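Local coordinates for Lin2960 protein (Listeria innocua, PDB 3OOP) that is of unknown function but, as a MarR-family winged-helix protein, probably binds DNA and regulates transcription, at residues I11-D14 with V15-A19; D34-P37 with E38-S41; K55-A58 with L59-K63; E104-E107 with L108-V112; V123-T126 with D127-F131. All blocks are in the same frame, centred on the assembly; numbering follows the deposited sequence. Where two conformers were deposited one is given.

Overall arrangement
Every contact is local: each joins consecutive turns of one helix or a helix to its end, so none closes a loop, nests or crosses. From the N terminus, contact 1 lies within helix 2-29. Contact 2 starts helix 37-49, and contact 3 covers most of helix 54-61 and its C-terminal turn. Contact 4 is within helix 99-119, and contact 5 starts helix 125-141. Contact 2 touches two others in what is probably the DNA-binding part: Trp40 packs on contact 4, and Ser41 meets Thr61 and Lys63 of contact 3. Contacts 1 and 5 meet where Ile11 touches Phe131, and both touch the second subunit. Contact 5 lies about 31 Å, centre to centre, from contacts 2 and 3.

Contact 1. Residues I11-D14 with V15-A19; sequences ISFD and VNTTA
Thr17 lays its methyl over one face of the Phe13 ring, one helical turn back. Thr17 CG2 sits 3.7 Å from the centroid of the Phe13 ring, 19° off the ring normal, a CH-pi contact. On another side of the helix, Ile11 CG2 meets Val15 CG2 at 3.7 Å in the Val15 conformer described. The carbonyl oxygen of Asp14 is gripped twice by Thr18. Thr18 N donates to Asp14 O at 2.9 Å and Thr18 OG1 donates to the same oxygen at 2.7 Å, from opposite faces of the carbonyl plane. This fixes the rotation of the buried Thr18 hydroxyl.

A water forms the next layer. It donates to Asp14 OD1 at 2.7 Å and is hydrogen-bonded to Thr17 OG1 at 2.8 Å. Thr17 chi1 of 63° puts OG1 on the Asp14 side while CG2 turns to the ring. The helix backbone sets the spacing.

Helix 2-29 is part of the dimer interface here. Val15 O accepts from Tyr8 OH of the second subunit. Ile11, Asp14 and Val15 pack on Thr132, Leu135 and Phe131 of helix 125-141 of that subunit. Ile11 also touches Phe131 of the same helix in its own chain.

Contact 2. Residues D34-P37 with E38-S41; sequences DVTP and EQWS
Thr36 and Gln39 form a capping box at the start of helix 37-49, with Thr36 as N-cap. Two reciprocal hydrogen bonds make the box. Thr36 N donates to Gln39 OE1 at 3.1 Å in a nearly straight bond (169°), but it comes from above the amide plane and not along a lone pair. In return, Gln39 N donates weakly to Thr36 OG1 at 3.4 Å. Thr36 chi1 of 73° turns OG1 back over the first helical turn, against Gln39 CG and CD. Gln39 OE1 also accepts from Lys78 NZ, so the amide oxygen is shared.

The backbone bonds begin at once, with Trp40 N donating to Thr36 O at 2.8 Å.

The apolar part lies just outside the box. Val35 CG1 reaches Gln39 CB at 3.8 Å and Trp40 CB at 4.1 Å. Val35 precedes the N-cap and Trp40 is the fourth helical residue, so the pair fits a hydrophobic staple.

Salt bridges tie the same end to its surroundings: Asp34 pairs with Lys78, and Glu38 with Arg70. The Trp40 ring runs away from the cap to helix 99-119, where Thr105, Leu108 and Arg109 meet it.

One turn into the helix, Ser41 N at 3.0 Å and Ser41 OG at 3.2 Å both donate to Pro37 O, from opposite faces of its carbonyl plane.

Contact 3. Residues K55-A58 with L59-K63; sequences KEIA and LWTKK
Thr61 holds the Ile57 carbonyl oxygen with two bonds at the tight end of this contact. Thr61 N donates to Ile57 O at 2.8 Å and Thr61 OG1 donates to the same atom at 2.9 Å. The two donors come from opposite faces of the carbonyl plane. A chi1 of 60° swings OG1 back along the helix to that oxygen. Beside this, Thr61 CG2 touches Ile57 CG2 at 4.1 Å.

The chain then turns out of the helix. Lys62 has positive phi (61°), and Lys63 N donates to Ala58 O at 3.1 Å. With the weak bond from Lys62 N to Leu59 O, this is the pattern of a Schellman motif. Ala58 CB fits close under the turn, 3.3 Å from Lys63 O.

The side where Lys55 and Glu56 meet Leu59 is looser. Leu59 N reaches Lys55 O only weakly, at 3.4 Å. Leu59 CD2 passes Glu56 OE1 at 4.0 Å, with the Glu56 chain bent at chi2 to bring it there. The next bond is sound: Trp60 N donates to Glu56 O at 2.9 Å. Lys62 points away from the rest of the contact.

Helix 54-61 is probably the first helix of the helix-turn-helix, by analogy with MarR relatives. The Trp60 ring leads off to Asn49 of helix 37-49. Ile57 packs on Val42 and Ile46 of that helix and on Val68 of helix 65-77. Lys63 touches Ser41 of helix 37-49 and Val68 and Ile71 of helix 65-77.

Contact 4. Residues E104-E107 with L108-V112; sequences ETTE and LRDIV
Leu108 folds back over the carbonyl oxygen of Glu104, one turn earlier in helix 99-119. Leu108 CG lies 3.2 Å from Glu104 O, while Leu108 N donates to the same oxygen at 2.9 Å. The chi1 of -62° keeps CG beside the backbone N and therefore next to that carbonyl. The rest of the side chain is buried against Trp40 of helix 37-49 and against Tyr33.

Glu107 takes part mainly through its main chain. Glu107 O accepts from Ile111 N at 3.2 Å. Ile111 CD1 also comes to 3.2 Å from Glu107 O and lies 4.3 Å from Glu107 CG. Ile111 chi2 is 146°, well off a staggered value. The Glu107 side chain is extended and touches Tyr33.

Thr105 is the third residue. Its side chain lies alongside that of Arg109, pointing the same way, with Thr105 CG2 4.1 Å from Arg109 CG in the conformers described. In that conformer the Thr105 hydroxyl bonds back to Gly101 O and CG2 lies toward the arginine.

Thr106 repeats the pattern. Its hydroxyl bonds to Arg102 O, and Thr106 CG2 meets Asp110 OD2 at 3.9 Å.

Across these two turns the hydrogen bonds between the segments all run from backbone to backbone. The side chains meet by packing, with the threonine methyls against their neighbours four residues on. The charge of Arg109 is used further out: its guanidinium pairs with Glu47 in a salt bridge and so ties helix 99-119 to helix 37-49.

Contact 5. Residues V123-T126 with D127-F131; sequences VTRT and DLEQF
Thr124 and Asp127 face each other because Thr124 chi1 of 60° turns OG1 over the first helical turn and Asp127 chi1 of -73° swings its carboxylate back. The result is a capping box at the start of helix 125-141, with Thr124 as N-cap. Thr124 N donates to Asp127 OD2 at 3.0 Å, on the anti side and a little out of the carboxylate plane. Asp127 N donates to Thr124 OG1 at 3.3 Å. Thr124 OG1 also makes a weak bond to Asp127 OD2 at 2.8 Å, so one carboxylate oxygen takes two donors. Its negative charge at the N-terminal end of the helix would probably be stabilised by the helix dipole.

Val123 CG1 touches Leu128 CD2 at 4.2 Å across the cap. These are the residue before the N-cap and the fourth of the helix, as in a hydrophobic staple.

Arg125 bends at chi3 and meets Glu129 in a salt bridge. Arg125 NE lies 3.0 Å from Glu129 OE2 in the Glu129 conformer described, and its hydrogen bond is weak. The guanidinium and carboxylate planes stand 87° apart, so the groups do not pair flat. Further round the helix, Thr126 CG2 reaches Gln130 NE2 at 3.5 Å.

Helix 125-141 belongs to the dimerisation part of the MarR fold. Val123, Arg125 and Asp127 pack on Met4, Tyr7 and Ile134 of the second subunit. Phe131 stacks on Phe131 of the second subunit, and it also rests on Ile11 of helix 2-29 in its own chain.

Contact 1. Residues I11-D14 with V15-A19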
# COMPACT_ATOMS: atom_id res chain seq x y z
N ILE A 11 -7.92 -3.63 6.02
CA ILE A 11 -8.25 -2.67 4.97
C ILE A 11 -7.02 -2.26 4.15
O ILE A 11 -7.08 -2.23 2.92
CB ILE A 11 -8.96 -1.41 5.51
CG1 ILE A 11 -10.42 -1.74 5.84
CG2 ILE A 11 -8.90 -0.29 4.47
CD1 ILE A 11 -11.10 -0.73 6.74
N SER A 12 -5.91 -1.94 4.82
CA SER A 12 -4.71 -1.58 4.06
C SER A 12 -4.27 -2.73 3.15
O SER A 12 -3.91 -2.49 1.99
CB SER A 12 -3.58 -1.07 4.97
OG SER A 12 -3.23 -2.03 5.94
N PHE A 13 -4.33 -3.97 3.62
CA PHE A 13 -3.99 -5.10 2.76
C PHE A 13 -4.95 -5.19 1.57
O PHE A 13 -4.52 -5.33 0.43
CB PHE A 13 -3.98 -6.41 3.55
CG PHE A 13 -3.69 -7.62 2.71
CD1 PHE A 13 -2.38 -7.94 2.38
CD2 PHE A 13 -4.72 -8.43 2.24
CE1 PHE A 13 -2.10 -9.06 1.59
CE2 PHE A 13 -4.45 -9.55 1.46
CZ PHE A 13 -3.14 -9.87 1.13
N ASP A 14 -6.25 -5.08 1.85
CA ASP A 14 -7.27 -5.22 0.82
C ASP A 14 -7.26 -4.09 -0.22
O ASP A 14 -7.51 -4.34 -1.41
CB ASP A 14 -8.66 -5.32 1.46
CG ASP A 14 -8.92 -6.66 2.13
OD1 ASP A 14 -8.07 -7.58 2.03
OD2 ASP A 14 -9.99 -6.79 2.76
N VAL A 15 -6.98 -2.86 0.20
CA VAL A 15 -6.92 -1.73 -0.74
C VAL A 15 -5.81 -1.97 -1.77
O VAL A 15 -5.99 -1.72 -2.96
CB VAL A 15 -6.69 -0.38 -0.02
CG1 VAL A 15 -6.54 0.76 -1.02
CG2 VAL A 15 -7.85 -0.07 0.92
N ASN A 16 -4.68 -2.48 -1.29
CA ASN A 16 -3.52 -2.70 -2.15
C ASN A 16 -3.70 -3.89 -3.08
O ASN A 16 -3.38 -3.81 -4.27
CB ASN A 16 -2.24 -2.88 -1.32
CG ASN A 16 -1.01 -3.01 -2.20
OD1 ASN A 16 -0.66 -2.09 -2.93
ND2 ASN A 16 -0.36 -4.17 -2.15
N THR A 17 -4.21 -5.00 -2.55
CA THR A 17 -4.47 -6.17 -3.39
C THR A 17 -5.56 -5.89 -4.43
O THR A 17 -5.45 -6.33 -5.58
CB THR A 17 -4.83 -7.45 -2.59
OG1 THR A 17 -6.04 -7.24 -1.86
CG2 THR A 17 -3.73 -7.81 -1.61
N THR A 18 -6.58 -5.13 -4.04
CA THR A 18 -7.66 -4.78 -4.96
C THR A 18 -7.15 -3.83 -6.05
O THR A 18 -7.52 -3.99 -7.20
CB THR A 18 -8.89 -4.23 -4.22
OG1 THR A 18 -9.30 -5.19 -3.24
CG2 THR A 18 -10.05 -3.97 -5.20
N ALA A 19 -6.29 -2.89 -5.69
CA ALA A 19 -5.69 -1.98 -6.67
C ALA A 19 -4.95 -2.77 -7.75
O ALA A 19 -5.08 -2.49 -8.94
CB ALA A 19 -4.75 -0.99 -5.98
O HOH W 1 -7.45 -9.02 -0.22

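Contact 2. Residues D34-P37 with E38-S41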
# COMPACT_ATOMS: atom_id res chain seq x y z
N ASP A 34 -3.69 -5.13 -30.85
CA ASP A 34 -2.32 -5.18 -31.36
C ASP A 34 -1.35 -4.42 -30.44
O ASP A 34 -0.22 -4.83 -30.23
CB ASP A 34 -2.25 -4.66 -32.80
CG ASP A 34 -0.82 -4.56 -33.32
OD1 ASP A 34 -0.23 -5.61 -33.64
OD2 ASP A 34 -0.28 -3.43 -33.40
N VAL A 35 -1.83 -3.32 -29.87
CA VAL A 35 -1.06 -2.54 -28.90
C VAL A 35 -0.94 -3.27 -27.55
O VAL A 35 -1.96 -3.62 -26.95
CB VAL A 35 -1.71 -1.14 -28.73
CG1 VAL A 35 -1.07 -0.35 -27.61
CG2 VAL A 35 -1.63 -0.35 -30.05
N THR A 36 0.30 -3.50 -27.08
CA THR A 36 0.59 -4.14 -25.77
C THR A 36 0.43 -3.17 -24.56
O THR A 36 0.43 -1.96 -24.76
CB THR A 36 2.02 -4.72 -25.73
OG1 THR A 36 2.98 -3.65 -25.66
CG2 THR A 36 2.31 -5.59 -26.96
N PRO A 37 0.31 -3.71 -23.32
CA PRO A 37 0.16 -2.86 -22.12
C PRO A 37 1.20 -1.73 -21.97
O PRO A 37 0.82 -0.59 -21.68
CB PRO A 37 0.31 -3.84 -20.96
CG PRO A 37 -0.10 -5.13 -21.50
CD PRO A 37 0.13 -5.14 -22.99
N GLU A 38 2.48 -2.04 -22.16
CA GLU A 38 3.54 -1.03 -22.04
C GLU A 38 3.48 0.00 -23.17
O GLU A 38 3.77 1.18 -22.97
CB GLU A 38 4.93 -1.68 -21.92
CG GLU A 38 5.45 -2.34 -23.20
CD GLU A 38 6.90 -2.81 -23.11
OE1 GLU A 38 7.34 -3.47 -24.07
OE2 GLU A 38 7.58 -2.53 -22.10
N GLN A 39 3.09 -0.46 -24.36
CA GLN A 39 2.89 0.43 -25.50
C GLN A 39 1.70 1.34 -25.23
O GLN A 39 1.71 2.51 -25.61
CB GLN A 39 2.68 -0.38 -26.79
CG GLN A 39 3.95 -1.03 -27.30
CD GLN A 39 3.68 -2.15 -28.30
OE1 GLN A 39 2.55 -2.31 -28.78
NE2 GLN A 39 4.70 -2.93 -28.60
N TRP A 40 0.68 0.79 -24.59
CA TRP A 40 -0.51 1.57 -24.24
C TRP A 40 -0.17 2.66 -23.24
O TRP A 40 -0.61 3.80 -23.40
CB TRP A 40 -1.60 0.66 -23.71
CG TRP A 40 -2.77 1.37 -23.08
CD1 TRP A 40 -3.22 1.23 -21.80
CD2 TRP A 40 -3.65 2.32 -23.71
NE1 TRP A 40 -4.32 2.02 -21.59
CE2 TRP A 40 -4.61 2.71 -22.74
CE3 TRP A 40 -3.72 2.88 -24.99
CZ2 TRP A 40 -5.63 3.63 -23.01
CZ3 TRP A 40 -4.74 3.81 -25.26
CH2 TRP A 40 -5.67 4.17 -24.26
N SER A 41 0.64 2.34 -22.24
CA SER A 41 1.05 3.34 -21.25
C SER A 41 1.65 4.56 -21.94
O SER A 41 1.31 5.70 -21.62
CB SER A 41 2.06 2.76 -20.26
OG SER A 41 1.45 1.73 -19.51

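Contact 3. Residues K55-A58 with L59-K63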
# COMPACT_ATOMS: atom_id res chain seq x y z
N LYS A 55 11.62 12.90 -22.85
CA LYS A 55 11.93 13.11 -21.44
C LYS A 55 10.67 13.14 -20.56
O LYS A 55 10.60 12.44 -19.55
CB LYS A 55 12.76 14.38 -21.24
CG LYS A 55 13.04 14.70 -19.78
CD LYS A 55 13.35 16.17 -19.58
CE LYS A 55 12.93 16.61 -18.18
NZ LYS A 55 13.85 16.17 -17.09
N GLU A 56 9.68 13.94 -20.95
CA GLU A 56 8.45 14.07 -20.17
C GLU A 56 7.57 12.82 -20.16
O GLU A 56 6.83 12.59 -19.21
CB GLU A 56 7.64 15.30 -20.59
CG GLU A 56 8.25 16.65 -20.18
CD GLU A 56 8.29 16.87 -18.67
OE1 GLU A 56 7.41 16.34 -17.95
OE2 GLU A 56 9.21 17.59 -18.19
N ILE A 57 7.63 12.01 -21.22
CA ILE A 57 6.88 10.75 -21.23
C ILE A 57 7.41 9.76 -20.20
O ILE A 57 6.63 9.06 -19.54
CB ILE A 57 6.80 10.10 -22.64
CG1 ILE A 57 5.69 10.75 -23.45
CG2 ILE A 57 6.49 8.60 -22.55
CD1 ILE A 57 4.27 10.52 -22.85
N ALA A 58 8.74 9.72 -20.06
CA ALA A 58 9.40 8.92 -19.04
C ALA A 58 8.85 9.26 -17.65
O ALA A 58 8.44 8.38 -16.90
CB ALA A 58 10.90 9.13 -19.09
N LEU A 59 8.82 10.56 -17.34
CA LEU A 59 8.27 11.04 -16.06
C LEU A 59 6.79 10.68 -15.89
O LEU A 59 6.37 10.18 -14.84
CB LEU A 59 8.48 12.55 -15.93
CG LEU A 59 9.74 13.10 -15.26
CD1 LEU A 59 11.04 12.64 -15.93
CD2 LEU A 59 9.68 14.62 -15.21
N TRP A 60 6.01 10.91 -16.95
CA TRP A 60 4.58 10.59 -16.94
C TRP A 60 4.31 9.11 -16.68
O TRP A 60 3.43 8.77 -15.90
CB TRP A 60 3.94 11.02 -18.27
CG TRP A 60 2.46 10.83 -18.32
CD1 TRP A 60 1.79 9.70 -18.68
CD2 TRP A 60 1.45 11.80 -18.01
NE1 TRP A 60 0.43 9.90 -18.61
CE2 TRP A 60 0.20 11.18 -18.19
CE3 TRP A 60 1.50 13.13 -17.57
CZ2 TRP A 60 -1.02 11.85 -17.98
CZ3 TRP A 60 0.29 13.80 -17.34
CH2 TRP A 60 -0.95 13.16 -17.55
N THR A 61 5.06 8.24 -17.35
CA THR A 61 4.79 6.81 -17.26
C THR A 61 5.61 6.15 -16.16
O THR A 61 5.33 5.01 -15.77
CB THR A 61 5.11 6.08 -18.58
OG1 THR A 61 6.49 6.26 -18.90
CG2 THR A 61 4.27 6.64 -19.73
N LYS A 62 6.62 6.88 -15.66
CA LYS A 62 7.58 6.34 -14.69
C LYS A 62 8.36 5.15 -15.25
O LYS A 62 8.52 4.12 -14.59
CB LYS A 62 6.89 6.01 -13.36
CG LYS A 62 6.56 7.24 -12.55
CD LYS A 62 5.56 6.96 -11.44
CE LYS A 62 4.14 7.30 -11.87
NZ LYS A 62 3.19 7.26 -10.72
N LYS A 63 8.84 5.31 -16.48
CA LYS A 63 9.73 4.34 -17.12
C LYS A 63 11.06 5.04 -17.37
O LYS A 63 11.11 6.27 -17.44
CB LYS A 63 9.12 3.84 -18.43
CG LYS A 63 7.76 3.16 -18.28
CD LYS A 63 7.20 2.71 -19.63
CE LYS A 63 5.76 2.22 -19.50
NZ LYS A 63 5.62 0.92 -18.78

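Contact 4. Residues E104-E107 with L108-V112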
# COMPACT_ATOMS: atom_id res chain seq x y z
N GLU A 104 -6.67 4.45 -32.97
CA GLU A 104 -6.43 3.31 -32.09
C GLU A 104 -6.53 3.68 -30.61
O GLU A 104 -7.10 2.92 -29.82
CB GLU A 104 -5.11 2.60 -32.44
CG GLU A 104 -5.20 1.91 -33.82
CD GLU A 104 -4.27 0.71 -33.99
OE1 GLU A 104 -3.56 0.32 -33.04
OE2 GLU A 104 -4.27 0.14 -35.11
N THR A 105 -6.02 4.85 -30.23
CA THR A 105 -6.08 5.29 -28.84
C THR A 105 -7.54 5.52 -28.42
O THR A 105 -7.93 5.18 -27.31
CB THR A 105 -5.21 6.53 -28.59
OG1 THR A 105 -3.87 6.25 -29.02
CG2 THR A 105 -5.19 6.93 -27.12
N THR A 106 -8.34 6.09 -29.32
CA THR A 106 -9.77 6.31 -29.05
C THR A 106 -10.47 4.96 -28.80
O THR A 106 -11.21 4.80 -27.83
CB THR A 106 -10.45 7.12 -30.17
OG1 THR A 106 -9.93 8.45 -30.14
CG2 THR A 106 -11.97 7.17 -29.99
N GLU A 107 -10.20 3.99 -29.67
CA GLU A 107 -10.78 2.66 -29.56
C GLU A 107 -10.39 2.00 -28.23
O GLU A 107 -11.26 1.49 -27.51
CB GLU A 107 -10.33 1.81 -30.77
CG GLU A 107 -11.03 0.45 -30.93
CD GLU A 107 -10.57 -0.31 -32.17
OE1 GLU A 107 -11.01 -1.48 -32.33
OE2 GLU A 107 -9.79 0.24 -32.98
N LEU A 108 -9.10 2.05 -27.89
CA LEU A 108 -8.60 1.47 -26.64
C LEU A 108 -9.15 2.19 -25.42
O LEU A 108 -9.59 1.53 -24.46
CB LEU A 108 -7.06 1.47 -26.61
CG LEU A 108 -6.37 0.64 -27.69
CD1 LEU A 108 -4.87 0.97 -27.75
CD2 LEU A 108 -6.58 -0.85 -27.45
N ARG A 109 -9.15 3.52 -25.44
CA ARG A 109 -9.67 4.31 -24.33
C ARG A 109 -11.12 3.94 -24.04
O ARG A 109 -11.51 3.81 -22.88
CB ARG A 109 -9.56 5.81 -24.59
CG ARG A 109 -8.18 6.40 -24.32
CD ARG A 109 -8.29 7.80 -23.76
NE ARG A 109 -7.03 8.54 -23.82
CZ ARG A 109 -6.09 8.51 -22.88
NH1 ARG A 109 -6.25 7.76 -21.79
NH2 ARG A 109 -4.99 9.24 -23.02
N ASP A 110 -11.91 3.76 -25.09
CA ASP A 110 -13.34 3.41 -24.95
C ASP A 110 -13.53 2.05 -24.28
O ASP A 110 -14.41 1.88 -23.42
CB ASP A 110 -14.06 3.47 -26.30
CG ASP A 110 -14.30 4.90 -26.79
OD1 ASP A 110 -14.23 5.86 -25.99
OD2 ASP A 110 -14.58 5.08 -28.00
N ILE A 111 -12.70 1.09 -24.67
CA ILE A 111 -12.74 -0.26 -24.09
C ILE A 111 -12.37 -0.21 -22.62
O ILE A 111 -13.07 -0.79 -21.78
CB ILE A 111 -11.82 -1.24 -24.84
CG1 ILE A 111 -12.36 -1.48 -26.25
CG2 ILE A 111 -11.74 -2.57 -24.08
CD1 ILE A 111 -11.27 -1.68 -27.25
N VAL A 112 -11.27 0.48 -22.31
CA VAL A 112 -10.82 0.63 -20.92
C VAL A 112 -11.88 1.34 -20.06
O VAL A 112 -12.16 0.90 -18.94
CB VAL A 112 -9.44 1.34 -20.85
CG1 VAL A 112 -9.05 1.64 -19.41
CG2 VAL A 112 -8.37 0.48 -21.54

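Contact 5. Residues V123-T126 with D127-F131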
# COMPACT_ATOMS: atom_id res chain seq x y z
N VAL A 123 -20.70 1.19 -6.86
CA VAL A 123 -19.89 2.05 -5.98
C VAL A 123 -20.10 3.49 -6.39
O VAL A 123 -20.06 3.81 -7.58
CB VAL A 123 -18.37 1.73 -6.08
CG1 VAL A 123 -17.57 2.58 -5.09
CG2 VAL A 123 -18.11 0.26 -5.84
N THR A 124 -20.33 4.36 -5.41
CA THR A 124 -20.57 5.78 -5.68
C THR A 124 -19.42 6.65 -5.17
O THR A 124 -18.65 6.24 -4.29
CB THR A 124 -21.90 6.26 -5.04
OG1 THR A 124 -21.85 6.07 -3.62
CG2 THR A 124 -23.06 5.48 -5.60
N ARG A 125 -19.29 7.85 -5.74
CA ARG A 125 -18.30 8.82 -5.29
C ARG A 125 -18.43 9.04 -3.79
O ARG A 125 -17.42 9.07 -3.08
CB ARG A 125 -18.48 10.15 -6.03
CG ARG A 125 -17.37 11.17 -5.78
CD ARG A 125 -17.67 12.50 -6.48
NE ARG A 125 -18.35 13.46 -5.61
CZ ARG A 125 -19.68 13.55 -5.46
NH1 ARG A 125 -20.50 12.73 -6.11
NH2 ARG A 125 -20.19 14.46 -4.64
N THR A 126 -19.67 9.18 -3.33
CA THR A 126 -19.98 9.36 -1.91
C THR A 126 -19.40 8.24 -1.03
O THR A 126 -18.84 8.52 0.03
CB THR A 126 -21.52 9.51 -1.67
OG1 THR A 126 -22.07 10.35 -2.68
CG2 THR A 126 -21.80 10.13 -0.31
N ASP A 127 -19.52 6.98 -1.48
CA ASP A 127 -18.96 5.83 -0.77
C ASP A 127 -17.47 6.00 -0.51
O ASP A 127 -16.96 5.64 0.56
CB ASP A 127 -19.15 4.53 -1.56
CG ASP A 127 -20.59 4.02 -1.56
OD1 ASP A 127 -21.26 4.07 -0.50
OD2 ASP A 127 -21.03 3.54 -2.63
N LEU A 128 -16.77 6.55 -1.50
CA LEU A 128 -15.32 6.76 -1.39
C LEU A 128 -14.95 7.96 -0.52
O LEU A 128 -14.02 7.86 0.29
CB LEU A 128 -14.68 6.87 -2.78
CG LEU A 128 -14.87 5.65 -3.70
CD1 LEU A 128 -14.18 5.91 -5.03
CD2 LEU A 128 -14.33 4.38 -3.05
N GLU A 129 -15.67 9.08 -0.67
CA GLU A 129 -15.42 10.30 0.10
C GLU A 129 -15.66 10.10 1.60
O GLU A 129 -15.06 10.78 2.44
CB GLU A 129 -16.26 11.47 -0.45
CG GLU A 129 -15.90 11.85 -1.90
CD GLU A 129 -16.66 13.06 -2.41
OE1 GLU A 129 -17.67 13.45 -1.78
OE2 GLU A 129 -16.26 13.61 -3.46
N GLN A 130 -16.56 9.17 1.94
CA GLN A 130 -16.81 8.85 3.34
C GLN A 130 -15.59 8.20 4.00
O GLN A 130 -15.30 8.45 5.18
CB GLN A 130 -18.03 7.94 3.48
CG GLN A 130 -19.36 8.64 3.18
CD GLN A 130 -20.54 7.70 3.21
OE1 GLN A 130 -20.54 6.69 3.93
NE2 GLN A 130 -21.57 8.02 2.44
N PHE A 131 -14.89 7.35 3.26
CA PHE A 131 -13.69 6.74 3.81
C PHE A 131 -12.51 7.70 3.81
O PHE A 131 -11.69 7.68 4.73
CB PHE A 131 -13.32 5.46 3.08
CG PHE A 131 -12.23 4.69 3.76
CD1 PHE A 131 -12.45 4.10 5.00
CD2 PHE A 131 -10.98 4.55 3.16
CE1 PHE A 131 -11.44 3.38 5.64
CE2 PHE A 131 -9.97 3.84 3.77
CZ PHE A 131 -10.19 3.25 5.03